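Local coordinates for protein A-adding tRNA nucleotidyltransferase (PDB 4WBY) that adds the terminal adenosine to tRNA ending in CC, using ATP and magnesium, to complete the CCA end, at residues Ile12-Gly17 with Glu132-Leu137; Ile222-Arg227 with Lys244-Leu249; Tyr250-Val255 with Gly271-Leu276. One frame throughout, in Å; residues are numbered along the deposited sequence.

Interaction 1: residues Ile12-Gly17 with Glu132-Leu137; sequences IAREVG and EDYGTL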
loop_
_atom_site.group_PDB
_atom_site.type_symbol
_atom_site.label_atom_id
_atom_site.label_comp_id
_atom_site.label_asym_id
_atom_site.label_seq_id
_atom_site.Cartn_x
_atom_site.Cartn_y
_atom_site.Cartn_z
ATOM N N ILE A 12 -12.873 3.374 -24.833
ATOM C CA ILE A 12 -13.913 2.973 -23.897
ATOM C C ILE A 12 -14.630 4.195 -23.311
ATOM O O ILE A 12 -15.850 4.184 -23.164
ATOM C CB ILE A 12 -13.334 2.085 -22.767
ATOM C CG1 ILE A 12 -12.941 0.714 -23.325
ATOM C CG2 ILE A 12 -14.341 1.907 -21.630
ATOM C CD1 ILE A 12 -14.102 -0.064 -23.938
ATOM N N ALA A 13 -13.884 5.249 -22.985
ATOM C CA ALA A 13 -14.507 6.465 -22.462
ATOM C C ALA A 13 -15.542 7.030 -23.450
ATOM O O ALA A 13 -16.667 7.379 -23.064
ATOM C CB ALA A 13 -13.446 7.512 -22.157
ATOM N N ARG A 14 -15.167 7.110 -24.728
ATOM C CA ARG A 14 -16.088 7.576 -25.761
ATOM C C ARG A 14 -17.340 6.707 -25.802
ATOM O O ARG A 14 -18.468 7.214 -25.850
ATOM C CB ARG A 14 -15.416 7.566 -27.139
ATOM C CG ARG A 14 -14.328 8.610 -27.334
ATOM C CD ARG A 14 -14.897 10.004 -27.556
ATOM N NE ARG A 14 -13.815 10.952 -27.795
ATOM C CZ ARG A 14 -13.992 12.247 -28.028
ATOM N NH1 ARG A 14 -15.216 12.752 -28.062
ATOM N NH2 ARG A 14 -12.945 13.037 -28.224
ATOM N N GLU A 15 -17.134 5.392 -25.795
ATOM C CA GLU A 15 -18.241 4.452 -25.902
ATOM C C GLU A 15 -19.166 4.526 -24.691
ATOM O O GLU A 15 -20.384 4.445 -24.831
ATOM C CB GLU A 15 -17.716 3.030 -26.076
ATOM C CG GLU A 15 -18.822 2.021 -26.342
ATOM C CD GLU A 15 -18.290 0.658 -26.711
ATOM O OE1 GLU A 15 -17.082 0.422 -26.515
ATOM O OE2 GLU A 15 -19.088 -0.177 -27.172
ATOM N N VAL A 16 -18.595 4.668 -23.496
ATOM C CA VAL A 16 -19.422 4.802 -22.303
ATOM C C VAL A 16 -20.345 6.031 -22.410
ATOM O O VAL A 16 -21.526 5.944 -22.081
ATOM C CB VAL A 16 -18.551 4.875 -21.035
ATOM C CG1 VAL A 16 -19.356 5.368 -19.834
ATOM C CG2 VAL A 16 -17.971 3.509 -20.750
ATOM N N GLY A 17 -19.825 7.157 -22.899
ATOM C CA GLY A 17 -20.652 8.338 -23.102
ATOM C C GLY A 17 -21.752 8.121 -24.133
ATOM O O GLY A 17 -22.867 8.640 -23.989
ATOM N N GLU A 132 -21.669 16.051 -24.934
ATOM C CA GLU A 132 -21.673 17.489 -25.205
ATOM C C GLU A 132 -20.521 18.237 -24.539
ATOM O O GLU A 132 -20.245 19.385 -24.890
ATOM C CB GLU A 132 -23.007 18.106 -24.785
ATOM C CG GLU A 132 -23.060 18.612 -23.361
ATOM C CD GLU A 132 -23.242 17.509 -22.342
ATOM O OE1 GLU A 132 -23.460 16.341 -22.743
ATOM O OE2 GLU A 132 -23.163 17.818 -21.130
ATOM N N ASP A 133 -19.839 17.595 -23.593
ATOM C CA ASP A 133 -18.748 18.260 -22.873
ATOM C C ASP A 133 -17.611 17.283 -22.583
ATOM O O ASP A 133 -16.983 17.326 -21.533
ATOM C CB ASP A 133 -19.254 18.890 -21.569
ATOM C CG ASP A 133 -19.664 17.854 -20.538
ATOM O OD1 ASP A 133 -19.949 16.700 -20.925
ATOM O OD2 ASP A 133 -19.675 18.193 -19.333
ATOM N N TYR A 134 -17.336 16.420 -23.545
ATOM C CA TYR A 134 -16.360 15.355 -23.369
ATOM C C TYR A 134 -14.993 15.874 -22.945
ATOM O O TYR A 134 -14.436 16.785 -23.573
ATOM C CB TYR A 134 -16.229 14.565 -24.663
ATOM C CG TYR A 134 -15.334 13.361 -24.560
ATOM C CD1 TYR A 134 -13.989 13.444 -24.895
ATOM C CD2 TYR A 134 -15.833 12.135 -24.126
ATOM C CE1 TYR A 134 -13.163 12.335 -24.814
ATOM C CE2 TYR A 134 -15.024 11.023 -24.045
ATOM C CZ TYR A 134 -13.691 11.125 -24.394
ATOM O OH TYR A 134 -12.889 10.017 -24.323
ATOM N N GLY A 135 -14.455 15.283 -21.877
ATOM C CA GLY A 135 -13.145 15.643 -21.364
ATOM C C GLY A 135 -13.145 16.792 -20.362
ATOM O O GLY A 135 -12.092 17.154 -19.853
ATOM N N THR A 136 -14.314 17.356 -20.057
ATOM C CA THR A 136 -14.391 18.440 -19.076
ATOM C C THR A 136 -13.990 17.954 -17.685
ATOM O O THR A 136 -14.501 16.944 -17.197
ATOM C CB THR A 136 -15.801 19.045 -19.014
ATOM O OG1 THR A 136 -16.127 19.601 -20.289
ATOM C CG2 THR A 136 -15.885 20.131 -17.963
ATOM N N LEU A 137 -13.074 18.687 -17.053
ATOM C CA LEU A 137 -12.690 18.413 -15.677
ATOM C C LEU A 137 -13.703 19.069 -14.758
ATOM O O LEU A 137 -13.860 20.290 -14.759
ATOM C CB LEU A 137 -11.281 18.922 -15.379
ATOM C CG LEU A 137 -10.766 18.698 -13.954
ATOM C CD1 LEU A 137 -10.594 17.222 -13.641
ATOM C CD2 LEU A 137 -9.447 19.429 -13.788
#
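The guanidinium of R14 lies flat on the ring of Y134. The two planes are 11° apart and the group centres 3.6 Å apart, a parallel cation-pi stack. R14 CZ sits off-centre over the face, nearest Y134 CE1 at 3.3 Å. R14 CD lies over the same face and adds a CH-pi contact, 3.8 Å from the ring centroid of Y134. The arginine chain bends at chi2 (-76°), which carries it across the ring. Y134 has its CG anti to the backbone N (chi1 -175°), and its ring extends from the loop to the helix. There its OH comes to 3.4 Å from A13 CB. E10, one turn back on the helix, takes both polar ends: OE2 pairs with R14 NE and OE1 bonds Y134 OH. The carboxylate thus probably balances the arginine charge and probably holds ring and guanidinium against each other. Y134 itself is the second residue of a type II turn from D133 to T136. G135 takes its positive-phi position, and T136 OG1 bonds D133 O at 2.7 Å. The stack joins helix 7-22 to the loop between strands 126-128 and 137-138, neighbours in the mixed sheet of the poly(A) polymerase-type nucleotidyltransferase head.

Interaction 2: residues Ile222-Arg227 with Lys244-Leu249; sequences ILELYR and KVLQKL
E224 OE1 is gripped by two nitrogens of R227, and L246 of the facing helix packs against both residues. R227 NE and R227 NH2 each reach E224 OE1 at 3.0 Å. The grip is side-on, with the oxygen in the guanidinium plane. NH2 meets the syn lone pair, while NE also comes from the syn side but 30° out of the carboxylate plane. The two residues are one helical turn apart. The other oxygen, E224 OE2, is hydrogen-bonded to Y250 OH, so both carboxylate oxygens have a partner. The two methyls of L246 lie against this salt bridge. Its CD2 sits over the centre of one guanidinium face, 3.6 Å from R227 CZ, and its CD1 lies 3.7 Å from E224 OE2. L246 points there with CG anti to its backbone N (chi1 -175°). Helices 219-228 and 243-262 form an antiparallel pair in the helical region that follows the mixed sheet of the nucleotidyltransferase head, with segment axes 12.1 Å apart. At this spacing the contact is made by side chains alone. With an alanine in place of R227, E224 OE1 would probably lose its charged mate and one side of L246 its cover. Farther along the interface, L223 CD1 meets L249 CD1 at 4.3 Å, a looser apolar contact. Helix 271-278 borders this end: L278 touches L223, and Y274 and I277 touch L249.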
loop_
_atom_site.group_PDB
_atom_site.type_symbol
_atom_site.label_atom_id
_atom_site.label_comp_id
_atom_site.label_asym_id
_atom_site.label_seq_id
_atom_site.Cartn_x
_atom_site.Cartn_y
_atom_site.Cartn_z
ATOM N N ILE A 222 5.204 7.985 5.450
ATOM C CA ILE A 222 3.881 7.867 6.041
ATOM C C ILE A 222 4.004 7.541 7.534
ATOM O O ILE A 222 3.282 8.110 8.358
ATOM C CB ILE A 222 3.041 6.807 5.310
ATOM C CG1 ILE A 222 2.791 7.247 3.857
ATOM C CG2 ILE A 222 1.715 6.560 6.022
ATOM C CD1 ILE A 222 2.251 6.140 2.954
ATOM N N LEU A 223 4.928 6.648 7.887
ATOM C CA LEU A 223 5.177 6.338 9.291
ATOM C C LEU A 223 5.631 7.570 10.077
ATOM O O LEU A 223 5.263 7.729 11.238
ATOM C CB LEU A 223 6.219 5.222 9.440
ATOM C CG LEU A 223 5.708 3.837 9.030
ATOM C CD1 LEU A 223 6.836 2.806 9.075
ATOM C CD2 LEU A 223 4.530 3.398 9.893
ATOM N N GLU A 224 6.439 8.434 9.462
ATOM C CA GLU A 224 6.824 9.676 10.135
ATOM C C GLU A 224 5.608 10.558 10.418
ATOM O O GLU A 224 5.536 11.212 11.459
ATOM C CB GLU A 224 7.850 10.458 9.315
ATOM C CG GLU A 224 9.268 9.904 9.392
ATOM C CD GLU A 224 10.022 10.343 10.645
ATOM O OE1 GLU A 224 9.379 10.704 11.661
ATOM O OE2 GLU A 224 11.271 10.330 10.604
ATOM N N LEU A 225 4.644 10.571 9.497
ATOM C CA LEU A 225 3.404 11.307 9.726
ATOM C C LEU A 225 2.572 10.622 10.817
ATOM O O LEU A 225 1.982 11.294 11.662
ATOM C CB LEU A 225 2.595 11.439 8.426
ATOM C CG LEU A 225 3.250 12.343 7.375
ATOM C CD1 LEU A 225 2.630 12.141 6.007
ATOM C CD2 LEU A 225 3.173 13.810 7.785
ATOM N N TYR A 226 2.531 9.288 10.805
ATOM C CA TYR A 226 1.866 8.559 11.879
ATOM C C TYR A 226 2.452 8.968 13.235
ATOM O O TYR A 226 1.730 9.164 14.217
ATOM C CB TYR A 226 2.026 7.047 11.724
ATOM C CG TYR A 226 1.114 6.314 10.760
ATOM C CD1 TYR A 226 0.365 6.967 9.792
ATOM C CD2 TYR A 226 1.027 4.933 10.829
ATOM C CE1 TYR A 226 -0.461 6.245 8.916
ATOM C CE2 TYR A 226 0.230 4.214 9.980
ATOM C CZ TYR A 226 -0.515 4.863 9.025
ATOM O OH TYR A 226 -1.309 4.093 8.209
ATOM N N ARG A 227 3.779 9.061 13.285
ATOM C CA ARG A 227 4.471 9.456 14.506
ATOM C C ARG A 227 4.100 10.887 14.908
ATOM O O ARG A 227 3.732 11.144 16.058
ATOM C CB ARG A 227 5.985 9.322 14.324
ATOM C CG ARG A 227 6.785 9.547 15.597
ATOM C CD ARG A 227 8.248 9.180 15.398
ATOM N NE ARG A 227 8.964 10.145 14.564
ATOM C CZ ARG A 227 9.629 11.195 15.037
ATOM N NH1 ARG A 227 9.658 11.431 16.340
ATOM N NH2 ARG A 227 10.257 12.013 14.203
ATOM N N LYS A 244 15.470 4.726 19.111
ATOM C CA LYS A 244 16.092 3.499 18.614
ATOM C C LYS A 244 15.306 2.892 17.454
ATOM O O LYS A 244 15.878 2.557 16.417
ATOM C CB LYS A 244 16.220 2.467 19.734
ATOM C CG LYS A 244 17.569 1.780 19.788
ATOM C CD LYS A 244 18.614 2.696 20.403
ATOM C CE LYS A 244 18.247 3.057 21.833
ATOM N NZ LYS A 244 18.051 1.838 22.670
ATOM N N VAL A 245 13.997 2.742 17.642
ATOM C CA VAL A 245 13.132 2.190 16.606
ATOM C C VAL A 245 13.145 3.077 15.365
ATOM O O VAL A 245 13.247 2.591 14.237
ATOM C CB VAL A 245 11.685 2.020 17.116
ATOM C CG1 VAL A 245 10.728 1.767 15.957
ATOM C CG2 VAL A 245 11.610 0.885 18.134
ATOM N N LEU A 246 13.049 4.381 15.573
ATOM C CA LEU A 246 13.030 5.310 14.454
ATOM C C LEU A 246 14.309 5.197 13.626
ATOM O O LEU A 246 14.258 5.112 12.402
ATOM C CB LEU A 246 12.841 6.736 14.967
ATOM C CG LEU A 246 12.675 7.835 13.922
ATOM C CD1 LEU A 246 11.450 7.570 13.067
ATOM C CD2 LEU A 246 12.566 9.186 14.608
ATOM N N GLN A 247 15.455 5.172 14.300
ATOM C CA GLN A 247 16.728 5.073 13.598
ATOM C C GLN A 247 16.862 3.735 12.874
ATOM O O GLN A 247 17.449 3.668 11.792
ATOM C CB GLN A 247 17.897 5.274 14.565
ATOM C CG GLN A 247 17.973 6.682 15.131
ATOM C CD GLN A 247 17.951 7.745 14.046
ATOM O OE1 GLN A 247 18.551 7.577 12.984
ATOM N NE2 GLN A 247 17.251 8.844 14.308
ATOM N N LYS A 248 16.305 2.677 13.461
ATOM C CA LYS A 248 16.307 1.368 12.807
ATOM C C LYS A 248 15.513 1.393 11.495
ATOM O O LYS A 248 15.894 0.734 10.524
ATOM C CB LYS A 248 15.738 0.297 13.735
ATOM C CG LYS A 248 16.661 -0.100 14.871
ATOM C CD LYS A 248 16.099 -1.280 15.632
ATOM C CE LYS A 248 15.978 -2.486 14.729
ATOM N NZ LYS A 248 17.307 -2.855 14.164
ATOM N N LEU A 249 14.414 2.142 11.462
ATOM C CA LEU A 249 13.608 2.246 10.242
ATOM C C LEU A 249 14.396 2.912 9.111
ATOM O O LEU A 249 14.311 2.488 7.955
ATOM C CB LEU A 249 12.310 3.018 10.506
ATOM C CG LEU A 249 11.317 2.383 11.479
ATOM C CD1 LEU A 249 10.153 3.330 11.741
ATOM C CD2 LEU A 249 10.804 1.068 10.926
#

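Interaction 3: residues Tyr250-Val255 with Gly271-Leu276; sequences YALRKV and GWLYLL
This is a buried apolar contact between two consecutive antiparallel helices, 243-262 and 271-278, in the helical part of the chain away from the nucleotide site. The segment axes approach to 10.4 Å and their directions differ by 156°. L252 does most of the work. Its CD2 stands over one face of the Y274 ring, 3.8 Å from the ring centroid and only 14° off the normal, a CH-pi contact. The same methyl presses on the backbone of the facing helix, 3.5 Å from Y274 N, and meets L273 CB at 3.8 Å. One methyl thus touches the Y274 ring, the backbone at L273-Y274 and L273 CB. Y274 has its CG anti to the carbonyl carbon (chi1 -70°), which sends the ring across to the partner helix. Its OH ends beside the base of R253, 3.2 Å from both R253 CA and R253 CB. The guanidinium of R253 leads away from this contact, and its NH1 forms a salt bridge with E221 of helix 219-228. L273 packs on S337 and L340 of helix 336-342. The pair forms an antiparallel helix hairpin, packed against helices 219-228 and 336-342 in the helical region.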
loop_
_atom_site.group_PDB
_atom_site.type_symbol
_atom_site.label_atom_id
_atom_site.label_comp_id
_atom_site.label_asym_id
_atom_site.label_seq_id
_atom_site.Cartn_x
_atom_site.Cartn_y
_atom_site.Cartn_z
ATOM N N TYR A 250 15.168 3.948 9.439
ATOM C CA TYR A 250 15.995 4.595 8.426
ATOM C C TYR A 250 17.138 3.687 7.978
ATOM O O TYR A 250 17.484 3.660 6.794
ATOM C CB TYR A 250 16.531 5.938 8.942
ATOM C CG TYR A 250 15.493 7.034 8.816
ATOM C CD1 TYR A 250 14.551 7.236 9.810
ATOM C CD2 TYR A 250 15.430 7.832 7.680
ATOM C CE1 TYR A 250 13.584 8.212 9.691
ATOM C CE2 TYR A 250 14.466 8.815 7.551
ATOM C CZ TYR A 250 13.548 8.998 8.562
ATOM O OH TYR A 250 12.585 9.973 8.452
ATOM N N ALA A 251 17.708 2.929 8.911
ATOM C CA ALA A 251 18.737 1.956 8.562
ATOM C C ALA A 251 18.149 0.888 7.644
ATOM O O ALA A 251 18.789 0.442 6.683
ATOM C CB ALA A 251 19.328 1.316 9.815
ATOM N N LEU A 252 16.916 0.491 7.943
ATOM C CA LEU A 252 16.243 -0.523 7.152
ATOM C C LEU A 252 16.005 -0.033 5.726
ATOM O O LEU A 252 16.184 -0.792 4.781
ATOM C CB LEU A 252 14.925 -0.934 7.808
ATOM C CG LEU A 252 14.086 -1.956 7.030
ATOM C CD1 LEU A 252 14.782 -3.306 6.932
ATOM C CD2 LEU A 252 12.682 -2.114 7.631
ATOM N N ARG A 253 15.613 1.228 5.563
ATOM C CA ARG A 253 15.380 1.743 4.217
ATOM C C ARG A 253 16.638 1.628 3.347
ATOM O O ARG A 253 16.556 1.274 2.174
ATOM C CB ARG A 253 14.892 3.191 4.253
ATOM C CG ARG A 253 14.674 3.774 2.859
ATOM C CD ARG A 253 13.870 5.056 2.892
ATOM N NE ARG A 253 14.656 6.138 3.466
ATOM C CZ ARG A 253 14.226 7.387 3.593
ATOM N NH1 ARG A 253 13.005 7.715 3.184
ATOM N NH2 ARG A 253 15.018 8.307 4.126
ATOM N N LYS A 254 17.804 1.901 3.925
ATOM C CA LYS A 254 19.045 1.748 3.176
ATOM C C LYS A 254 19.253 0.294 2.758
ATOM O O LYS A 254 19.678 0.021 1.638
ATOM C CB LYS A 254 20.246 2.240 3.989
ATOM C CG LYS A 254 20.222 3.741 4.261
ATOM C CD LYS A 254 21.444 4.174 5.054
ATOM C CE LYS A 254 21.461 5.676 5.285
ATOM N NZ LYS A 254 21.597 6.431 4.010
ATOM N N VAL A 255 18.945 -0.637 3.656
ATOM C CA VAL A 255 19.121 -2.061 3.369
ATOM C C VAL A 255 18.146 -2.529 2.287
ATOM O O VAL A 255 18.524 -3.247 1.355
ATOM C CB VAL A 255 18.937 -2.916 4.646
ATOM C CG1 VAL A 255 18.864 -4.409 4.304
ATOM C CG2 VAL A 255 20.067 -2.642 5.631
ATOM N N GLY A 271 7.467 -3.625 2.936
ATOM C CA GLY A 271 6.693 -2.866 3.904
ATOM C C GLY A 271 6.494 -3.602 5.217
ATOM O O GLY A 271 6.493 -2.986 6.289
ATOM N N TRP A 272 6.342 -4.922 5.140
ATOM C CA TRP A 272 6.158 -5.719 6.347
ATOM C C TRP A 272 7.380 -5.668 7.263
ATOM O O TRP A 272 7.244 -5.786 8.478
ATOM C CB TRP A 272 5.850 -7.175 5.992
ATOM C CG TRP A 272 4.519 -7.364 5.350
ATOM C CD1 TRP A 272 4.274 -7.578 4.028
ATOM C CD2 TRP A 272 3.241 -7.345 6.001
ATOM N NE1 TRP A 272 2.925 -7.706 3.815
ATOM C CE2 TRP A 272 2.267 -7.566 5.009
ATOM C CE3 TRP A 272 2.829 -7.172 7.328
ATOM C CZ2 TRP A 272 0.901 -7.610 5.296
ATOM C CZ3 TRP A 272 1.472 -7.219 7.616
ATOM C CH2 TRP A 272 0.521 -7.442 6.604
ATOM N N LEU A 273 8.566 -5.483 6.688
ATOM C CA LEU A 273 9.779 -5.366 7.499
ATOM C C LEU A 273 9.763 -4.117 8.374
ATOM O O LEU A 273 10.211 -4.151 9.517
ATOM C CB LEU A 273 11.025 -5.347 6.618
ATOM C CG LEU A 273 11.295 -6.581 5.765
ATOM C CD1 LEU A 273 12.615 -6.420 5.019
ATOM C CD2 LEU A 273 11.318 -7.821 6.627
ATOM N N TYR A 274 9.270 -3.009 7.833
ATOM C CA TYR A 274 9.110 -1.805 8.630
ATOM C C TYR A 274 8.158 -2.070 9.778
ATOM O O TYR A 274 8.399 -1.647 10.903
ATOM C CB TYR A 274 8.579 -0.647 7.789
ATOM C CG TYR A 274 9.558 -0.091 6.784
ATOM C CD1 TYR A 274 10.478 0.885 7.148
ATOM C CD2 TYR A 274 9.551 -0.530 5.468
ATOM C CE1 TYR A 274 11.366 1.402 6.226
ATOM C CE2 TYR A 274 10.432 -0.019 4.542
ATOM C CZ TYR A 274 11.336 0.946 4.923
ATOM O OH TYR A 274 12.211 1.455 3.998
ATOM N N LEU A 275 7.068 -2.771 9.480
ATOM C CA LEU A 275 6.083 -3.095 10.500
ATOM C C LEU A 275 6.695 -3.953 11.613
ATOM O O LEU A 275 6.444 -3.718 12.794
ATOM C CB LEU A 275 4.889 -3.807 9.874
ATOM C CG LEU A 275 3.676 -3.903 10.789
ATOM C CD1 LEU A 275 3.031 -2.532 10.950
ATOM C CD2 LEU A 275 2.693 -4.911 10.223
ATOM N N LEU A 276 7.490 -4.946 11.230
ATOM C CA LEU A 276 8.156 -5.791 12.220
ATOM C C LEU A 276 9.069 -4.987 13.137
ATOM O O LEU A 276 9.092 -5.216 14.344
ATOM C CB LEU A 276 8.975 -6.893 11.545
ATOM C CG LEU A 276 8.154 -7.951 10.808
ATOM C CD1 LEU A 276 9.062 -9.023 10.226
ATOM C CD2 LEU A 276 7.121 -8.584 11.733
#

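How the interactions relate
Interaction 1 stands apart, its centre 44 Å from those of the other two and on the opposite side of the chain's centre. It ties a helix to a loop of the head and is partly exposed, with its charged stack near the surface. Interactions 2 and 3 are buried, 10 Å apart between centres, and share helix 243-262. That helix meets 219-228 through interaction 2 and 271-278 through interaction 3. Their chemistry differs: 2 sets a leucine against a salt bridge, while 3 sets one against a tyrosine ring. They also touch directly, through the E224-Y250 bond and packing of L223 and L249 on Y274, forming one continuous three-helix interface.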